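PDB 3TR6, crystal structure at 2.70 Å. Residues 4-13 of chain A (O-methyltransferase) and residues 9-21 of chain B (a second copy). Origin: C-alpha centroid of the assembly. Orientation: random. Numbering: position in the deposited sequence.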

HETATM    1  N   MSE A   4     -10.831  18.527  11.848  1.00 76.77           N
HETATM    2  CA  MSE A   4      -9.996  17.559  12.551  1.00 79.41           C
HETATM    3  C   MSE A   4      -8.748  17.207  11.741  1.00 78.75           C
HETATM    4  O   MSE A   4      -8.655  17.528  10.556  1.00 75.07           O
ATOM      5  N   SER A   5      -7.806  16.545  12.409  1.00 73.21           N
ATOM      6  CA  SER A   5      -6.517  16.126  11.852  1.00 74.22           C
ATOM      7  C   SER A   5      -5.495  16.415  12.931  1.00 74.59           C
ATOM      8  O   SER A   5      -5.354  17.573  13.334  1.00 71.35           O
ATOM      9  N   ILE A   6      -4.762  15.408  13.408  1.00 54.00           N
ATOM     10  CA  ILE A   6      -4.642  14.050  12.858  1.00 49.17           C
ATOM     11  C   ILE A   6      -5.885  13.279  12.368  1.00 52.72           C
ATOM     12  O   ILE A   6      -6.932  13.270  13.015  1.00 50.57           O
ATOM     13  N   ASN A   7      -5.727  12.610  11.224  1.00 46.30           N
ATOM     14  CA  ASN A   7      -6.761  11.756  10.639  1.00 42.19           C
ATOM     15  C   ASN A   7      -6.314  10.303  10.469  1.00 40.92           C
ATOM     16  O   ASN A   7      -7.021   9.494   9.866  1.00 31.19           O
ATOM     17  N   THR A   8      -5.133   9.981  10.987  1.00 41.59           N
ATOM     18  CA  THR A   8      -4.628   8.614  10.956  1.00 32.95           C
ATOM     19  C   THR A   8      -4.328   8.147  12.368  1.00 30.35           C
ATOM     20  O   THR A   8      -3.772   8.891  13.169  1.00 32.98           O
ATOM     21  N   THR A   9      -4.711   6.918  12.683  1.00 29.05           N
ATOM     22  CA  THR A   9      -4.351   6.332  13.964  1.00 29.88           C
ATOM     23  C   THR A   9      -2.842   6.098  14.043  1.00 32.02           C
ATOM     24  O   THR A   9      -2.300   5.227  13.363  1.00 33.48           O
ATOM     25  N   LEU A  10      -2.170   6.891  14.870  1.00 31.59           N
ATOM     26  CA  LEU A  10      -0.722   6.800  15.005  1.00 27.81           C
ATOM     27  C   LEU A  10      -0.329   5.536  15.760  1.00 30.11           C
ATOM     28  O   LEU A  10      -1.033   5.099  16.672  1.00 27.36           O
ATOM     29  N   LEU A  11       0.799   4.948  15.369  1.00 30.40           N
ATOM     30  CA  LEU A  11       1.281   3.723  15.997  1.00 32.78           C
ATOM     31  C   LEU A  11       2.053   3.964  17.292  1.00 33.29           C
ATOM     32  O   LEU A  11       3.053   4.683  17.312  1.00 33.72           O
ATOM     33  N   THR A  12       1.573   3.360  18.373  1.00 32.14           N
ATOM     34  CA  THR A  12       2.340   3.271  19.606  1.00 35.47           C
ATOM     35  C   THR A  12       3.088   1.950  19.541  1.00 36.76           C
ATOM     36  O   THR A  12       2.752   1.094  18.727  1.00 39.24           O
ATOM     37  N   PRO A  13       4.111   1.773  20.384  1.00 40.73           N
ATOM     38  CA  PRO A  13       4.758   0.459  20.403  1.00 34.70           C
ATOM     39  C   PRO A  13       3.743  -0.652  20.664  1.00 37.24           C
ATOM     40  O   PRO A  13       3.874  -1.747  20.120  1.00 34.54           O
TER
ATOM     41  N   THR B   9       9.329   2.989  11.617  1.00 29.05           N
ATOM     42  CA  THR B   9       9.320   4.329  12.183  1.00 29.88           C
ATOM     43  C   THR B   9       7.897   4.746  12.554  1.00 32.02           C
ATOM     44  O   THR B   9       7.059   4.985  11.684  1.00 33.48           O
ATOM     45  N   LEU B  10       7.628   4.820  13.853  1.00 31.59           N
ATOM     46  CA  LEU B  10       6.298   5.163  14.339  1.00 27.81           C
ATOM     47  C   LEU B  10       6.004   6.641  14.106  1.00 30.11           C
ATOM     48  O   LEU B  10       6.897   7.484  14.192  1.00 27.36           O
ATOM     49  N   LEU B  11       4.745   6.946  13.805  1.00 30.40           N
ATOM     50  CA  LEU B  11       4.332   8.321  13.543  1.00 32.78           C
ATOM     51  C   LEU B  11       4.047   9.124  14.810  1.00 33.29           C
ATOM     52  O   LEU B  11       3.205   8.746  15.626  1.00 33.72           O
ATOM     53  N   THR B  12       4.761  10.233  14.965  1.00 32.14           N
ATOM     54  CA  THR B  12       4.419  11.232  15.966  1.00 35.47           C
ATOM     55  C   THR B  12       3.526  12.239  15.262  1.00 36.76           C
ATOM     56  O   THR B  12       3.473  12.263  14.035  1.00 39.24           O
ATOM     57  N   PRO B  13       2.807  13.072  16.025  1.00 40.73           N
ATOM     58  CA  PRO B  13       2.035  14.118  15.351  1.00 34.70           C
ATOM     59  C   PRO B  13       2.929  14.968  14.451  1.00 37.24           C
ATOM     60  O   PRO B  13       2.492  15.409  13.387  1.00 34.54           O
ATOM     61  N   GLU B  14       4.172  15.182  14.866  1.00 38.56           N
ATOM     62  CA  GLU B  14       5.117  15.951  14.065  1.00 40.88           C
ATOM     63  C   GLU B  14       5.380  15.267  12.729  1.00 42.12           C
ATOM     64  O   GLU B  14       5.209  15.863  11.666  1.00 35.90           O
ATOM     65  N   LEU B  15       5.796  14.008  12.796  1.00 40.12           N
ATOM     66  CA  LEU B  15       6.120  13.245  11.601  1.00 32.88           C
ATOM     67  C   LEU B  15       4.886  13.055  10.720  1.00 36.47           C
ATOM     68  O   LEU B  15       4.969  13.147   9.495  1.00 37.39           O
ATOM     69  N   TYR B  16       3.742  12.798  11.347  1.00 33.66           N
ATOM     70  CA  TYR B  16       2.491  12.642  10.614  1.00 33.89           C
ATOM     71  C   TYR B  16       2.192  13.863   9.746  1.00 35.47           C
ATOM     72  O   TYR B  16       1.834  13.730   8.576  1.00 39.13           O
ATOM     73  N   GLN B  17       2.343  15.050  10.323  1.00 34.42           N
ATOM     74  CA  GLN B  17       2.078  16.280   9.591  1.00 39.11           C
ATOM     75  C   GLN B  17       3.045  16.454   8.430  1.00 40.02           C
ATOM     76  O   GLN B  17       2.661  16.907   7.353  1.00 36.32           O
ATOM     77  N   TYR B  18       4.306  16.098   8.658  1.00 42.38           N
ATOM     78  CA  TYR B  18       5.306  16.176   7.605  1.00 36.71           C
ATOM     79  C   TYR B  18       4.937  15.237   6.464  1.00 35.22           C
ATOM     80  O   TYR B  18       5.103  15.571   5.292  1.00 36.40           O
ATOM     81  N   LEU B  19       4.437  14.059   6.817  1.00 33.18           N
ATOM     82  CA  LEU B  19       4.050  13.065   5.822  1.00 32.61           C
ATOM     83  C   LEU B  19       2.968  13.614   4.899  1.00 34.59           C
ATOM     84  O   LEU B  19       3.056  13.478   3.679  1.00 35.47           O
ATOM     85  N   LEU B  20       1.951  14.238   5.483  1.00 31.49           N
ATOM     86  CA  LEU B  20       0.886  14.841   4.694  1.00 30.42           C
ATOM     87  C   LEU B  20       1.436  15.929   3.775  1.00 31.17           C
ATOM     88  O   LEU B  20       0.965  16.099   2.650  1.00 37.25           O
ATOM     89  N   GLN B  21       2.436  16.659   4.254  1.00 28.80           N
ATOM     90  CA  GLN B  21       3.007  17.762   3.488  1.00 37.84           C
ATOM     91  C   GLN B  21       3.763  17.291   2.254  1.00 38.02           C
ATOM     92  O   GLN B  21       3.902  18.036   1.287  1.00 41.52           O
TER

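Contacts between two copies of one protein often combine a symmetric core with flanking contacts. The O-methyltransferase stretches described here follow that pattern. Along chain B, Thr B9 contributes nothing, and the packing begins at Leu B10. Its CA-to-CB bond points toward chain A, and with chi1 m and chi2 t its two methyls find separate surfaces: Leu B10 CD2 lies 3.8 Å from Leu A11 CB, while Leu B10 CD1 lies 3.9 Å from Pro A13 CD. Leu B10 CB also sits 3.5 Å from Leu A11 O, so the side chain packs against backbone as well as side chain.

Leu B11, also m, t, is buried and leaves sideways. Leu B11 CB meets Leu A10 CD2 at 3.8 Å, the counterpart of Leu B10 CD2 against Leu A11 CB, and Leu A10 has the same rotamer as Leu B10. Between the two chains here a water accepts hydrogen bonds from Leu A11 N and Leu B11 N, each 3.1 Å from its oxygen.

Thr B12 turns away, its p rotamer serving its own chain: Leu B15 N donates to Thr B12 OG1 at 3.0 Å, a nearly straight capping bond that helps start the helix at Pro B13. The proline ring remains available to chain A, with Pro B13 CD 3.9 Å from Leu A10 CD1 and Pro B13 CB 4.3 Å from Ile A6 CD1.

One helical turn beyond Thr B12 comes Tyr B16, which has the largest area covered by the other stretch. Its CA-to-CB bond points toward chain A, and chi1 t with chi2 at 76° carries the ring among residues from Ser A5 to Leu A10. Ile A6 CG2 sits over one face, 3.9 Å from the centroid of the Tyr B16 ring in a CH-pi contact, and Ile A6 CG1 approaches Tyr B16 CD2 at 3.6 Å. Thr A8 CB is 3.5 Å from Tyr B16 CE1, and Leu A10 CD2 is 3.9 Å from Tyr B16 CB. At the ring's far end, Asn A7 N donates to Tyr B16 OH at 2.9 Å, so the phenol satisfies a backbone amide. A second water accepts from Asn A7 ND2 at 3.0 Å and donates weakly to Tyr B16 OH at 3.3 Å.

Gln B17, m at chi1 and chi2, starts sideways but brings Gln B17 NE2 to 3.7 Å from Ser A5 OG, a contact without a hydrogen bond. Finally, Leu B20, m, t, points toward chain A but touches it lightly, Leu B20 CD1 lying 4.2 Å from Ser A5 OG.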

HETATM    1  CB  MSE A   4     -10.790  16.286  12.881  1.00 71.76           C
HETATM    2  CG  MSE A   4     -10.109  15.366  13.896  1.00 76.84           C
HETATM    3 SE   MSE A   4     -11.003  13.639  14.151  1.00 94.72          SE
HETATM    4  CE  MSE A   4      -9.890  12.942  15.593  1.00 61.49           C
ATOM      5  CB  SER A   5      -6.156  16.898  10.585  1.00 71.76           C
ATOM      6  OG  SER A   5      -4.861  16.541  10.134  1.00 71.88           O
ATOM      7  CB  ILE A   6      -3.897  13.142  13.879  1.00 48.49           C
ATOM      8  CG1 ILE A   6      -2.558  13.766  14.288  1.00 56.63           C
ATOM      9  CG2 ILE A   6      -3.675  11.762  13.308  1.00 43.35           C
ATOM     10  CD1 ILE A   6      -2.670  14.894  15.291  1.00 36.20           C
ATOM     11  CB  ASN A   7      -7.208  12.299   9.279  1.00 44.39           C
ATOM     12  CG  ASN A   7      -8.235  13.402   9.402  1.00 49.51           C
ATOM     13  OD1 ASN A   7      -9.184  13.298  10.178  1.00 47.36           O
ATOM     14  ND2 ASN A   7      -8.048  14.471   8.635  1.00 49.98           N
ATOM     15  CB  THR A   8      -3.346   8.498  10.104  1.00 32.55           C
ATOM     16  OG1 THR A   8      -3.689   8.549   8.716  1.00 28.88           O
ATOM     17  CG2 THR A   8      -2.632   7.188  10.380  1.00 28.36           C
ATOM     18  CB  THR A   9      -5.102   5.021  14.191  1.00 29.66           C
ATOM     19  OG1 THR A   9      -6.505   5.295  14.272  1.00 34.33           O
ATOM     20  CG2 THR A   9      -4.639   4.351  15.474  1.00 29.81           C
ATOM     21  CB  LEU A  10      -0.175   8.041  15.711  1.00 28.96           C
ATOM     22  CG  LEU A  10      -0.632   9.386  15.145  1.00 38.38           C
ATOM     23  CD1 LEU A  10       0.035  10.540  15.884  1.00 33.74           C
ATOM     24  CD2 LEU A  10      -0.359   9.479  13.646  1.00 32.19           C
ATOM     25  CB  LEU A  11       2.153   2.929  15.026  1.00 28.74           C
ATOM     26  CG  LEU A  11       1.411   2.140  13.947  1.00 36.95           C
ATOM     27  CD1 LEU A  11       2.401   1.446  13.009  1.00 29.70           C
ATOM     28  CD2 LEU A  11       0.468   1.134  14.584  1.00 28.14           C
ATOM     29  CB  THR A  12       1.420   3.251  20.846  1.00 37.85           C
ATOM     30  OG1 THR A  12       0.574   2.094  20.793  1.00 37.16           O
ATOM     31  CG2 THR A  12       0.558   4.505  20.908  1.00 22.96           C
ATOM     32  CB  PRO A  13       5.743   0.579  21.563  1.00 30.08           C
ATOM     33  CG  PRO A  13       6.079   2.028  21.599  1.00 31.17           C
ATOM     34  CD  PRO A  13       4.817   2.754  21.225  1.00 36.77           C
TER
ATOM     35  CB  THR B   9       9.929   5.334  11.208  1.00 29.66           C
ATOM     36  OG1 THR B   9      11.308   5.011  11.004  1.00 34.33           O
ATOM     37  CG2 THR B   9       9.812   6.750  11.751  1.00 29.81           C
ATOM     38  CB  LEU B  10       6.167   4.814  15.821  1.00 28.96           C
ATOM     39  CG  LEU B  10       6.591   3.399  16.214  1.00 38.38           C
ATOM     40  CD1 LEU B  10       6.346   3.151  17.697  1.00 33.74           C
ATOM     41  CD2 LEU B  10       5.873   2.350  15.369  1.00 32.19           C
ATOM     42  CB  LEU B  11       3.103   8.350  12.635  1.00 28.74           C
ATOM     43  CG  LEU B  11       3.358   8.093  11.150  1.00 36.95           C
ATOM     44  CD1 LEU B  11       2.042   8.086  10.369  1.00 29.70           C
ATOM     45  CD2 LEU B  11       4.316   9.130  10.592  1.00 28.14           C
ATOM     46  CB  THR B  12       5.673  11.969  16.484  1.00 37.85           C
ATOM     47  OG1 THR B  12       6.303  12.660  15.396  1.00 37.16           O
ATOM     48  CG2 THR B  12       6.665  10.993  17.102  1.00 22.96           C
ATOM     49  CB  PRO B  13       1.492  14.945  16.514  1.00 30.08           C
ATOM     50  CG  PRO B  13       1.374  13.965  17.626  1.00 31.17           C
ATOM     51  CD  PRO B  13       2.536  13.022  17.472  1.00 36.77           C
ATOM     52  CB  GLU B  14       6.437  16.141  14.817  1.00 43.97           C
ATOM     53  CG  GLU B  14       6.363  17.109  15.998  1.00 58.08           C
ATOM     54  CD  GLU B  14       5.544  16.570  17.169  1.00 65.15           C
ATOM     55  OE1 GLU B  14       5.638  15.357  17.467  1.00 49.12           O
ATOM     56  OE2 GLU B  14       4.805  17.363  17.794  1.00 67.54           O
ATOM     57  CB  LEU B  15       6.728  11.894  11.983  1.00 34.80           C
ATOM     58  CG  LEU B  15       7.442  11.122  10.875  1.00 31.83           C
ATOM     59  CD1 LEU B  15       8.485  11.996  10.198  1.00 33.77           C
ATOM     60  CD2 LEU B  15       8.074   9.851  11.425  1.00 28.27           C
ATOM     61  CB  TYR B  16       1.324  12.378  11.569  1.00 29.43           C
ATOM     62  CG  TYR B  16      -0.037  12.473  10.906  1.00 39.66           C
ATOM     63  CD1 TYR B  16      -0.510  11.451  10.089  1.00 33.01           C
ATOM     64  CD2 TYR B  16      -0.849  13.583  11.102  1.00 35.80           C
ATOM     65  CE1 TYR B  16      -1.752  11.536   9.483  1.00 30.88           C
ATOM     66  CE2 TYR B  16      -2.090  13.676  10.501  1.00 35.26           C
ATOM     67  CZ  TYR B  16      -2.539  12.652   9.694  1.00 39.15           C
ATOM     68  OH  TYR B  16      -3.775  12.746   9.097  1.00 34.02           O
ATOM     69  CB  GLN B  17       2.143  17.491  10.524  1.00 35.05           C
ATOM     70  CG  GLN B  17       0.965  17.585  11.479  1.00 34.44           C
ATOM     71  CD  GLN B  17      -0.363  17.689  10.755  1.00 36.34           C
ATOM     72  OE1 GLN B  17      -0.420  18.119   9.601  1.00 44.75           O
ATOM     73  NE2 GLN B  17      -1.437  17.291  11.425  1.00 36.71           N
ATOM     74  CB  TYR B  18       6.699  15.833   8.138  1.00 36.07           C
ATOM     75  CG  TYR B  18       7.704  15.645   7.032  1.00 36.48           C
ATOM     76  CD1 TYR B  18       8.320  16.738   6.443  1.00 35.54           C
ATOM     77  CD2 TYR B  18       8.014  14.375   6.553  1.00 37.44           C
ATOM     78  CE1 TYR B  18       9.220  16.578   5.420  1.00 45.03           C
ATOM     79  CE2 TYR B  18       8.919  14.207   5.523  1.00 30.44           C
ATOM     80  CZ  TYR B  18       9.519  15.314   4.962  1.00 39.30           C
ATOM     81  OH  TYR B  18      10.426  15.179   3.937  1.00 40.70           O
ATOM     82  CB  LEU B  19       3.580  11.779   6.508  1.00 31.24           C
ATOM     83  CG  LEU B  19       3.170  10.601   5.628  1.00 26.02           C
ATOM     84  CD1 LEU B  19       3.389   9.291   6.364  1.00 24.10           C
ATOM     85  CD2 LEU B  19       1.719  10.728   5.176  1.00 22.92           C
ATOM     86  CB  LEU B  20      -0.208  15.417   5.593  1.00 29.57           C
ATOM     87  CG  LEU B  20      -0.963  14.444   6.495  1.00 34.99           C
ATOM     88  CD1 LEU B  20      -2.009  15.192   7.311  1.00 37.08           C
ATOM     89  CD2 LEU B  20      -1.609  13.338   5.680  1.00 31.55           C
ATOM     90  CB  GLN B  21       3.922  18.612   4.369  1.00 41.74           C
ATOM     91  CG  GLN B  21       3.184  19.374   5.461  1.00 53.48           C
ATOM     92  CD  GLN B  21       4.122  20.017   6.467  1.00 55.91           C
ATOM     93  OE1 GLN B  21       5.343  19.972   6.312  1.00 51.14           O
ATOM     94  NE2 GLN B  21       3.551  20.617   7.508  1.00 49.23           N
TER
HETATM   95  O   HOH W   1      -5.565  14.539   6.952  1.00 34.67           O
HETATM   96  O   HOH W   2       2.419   5.190  12.728  0.50 29.89           O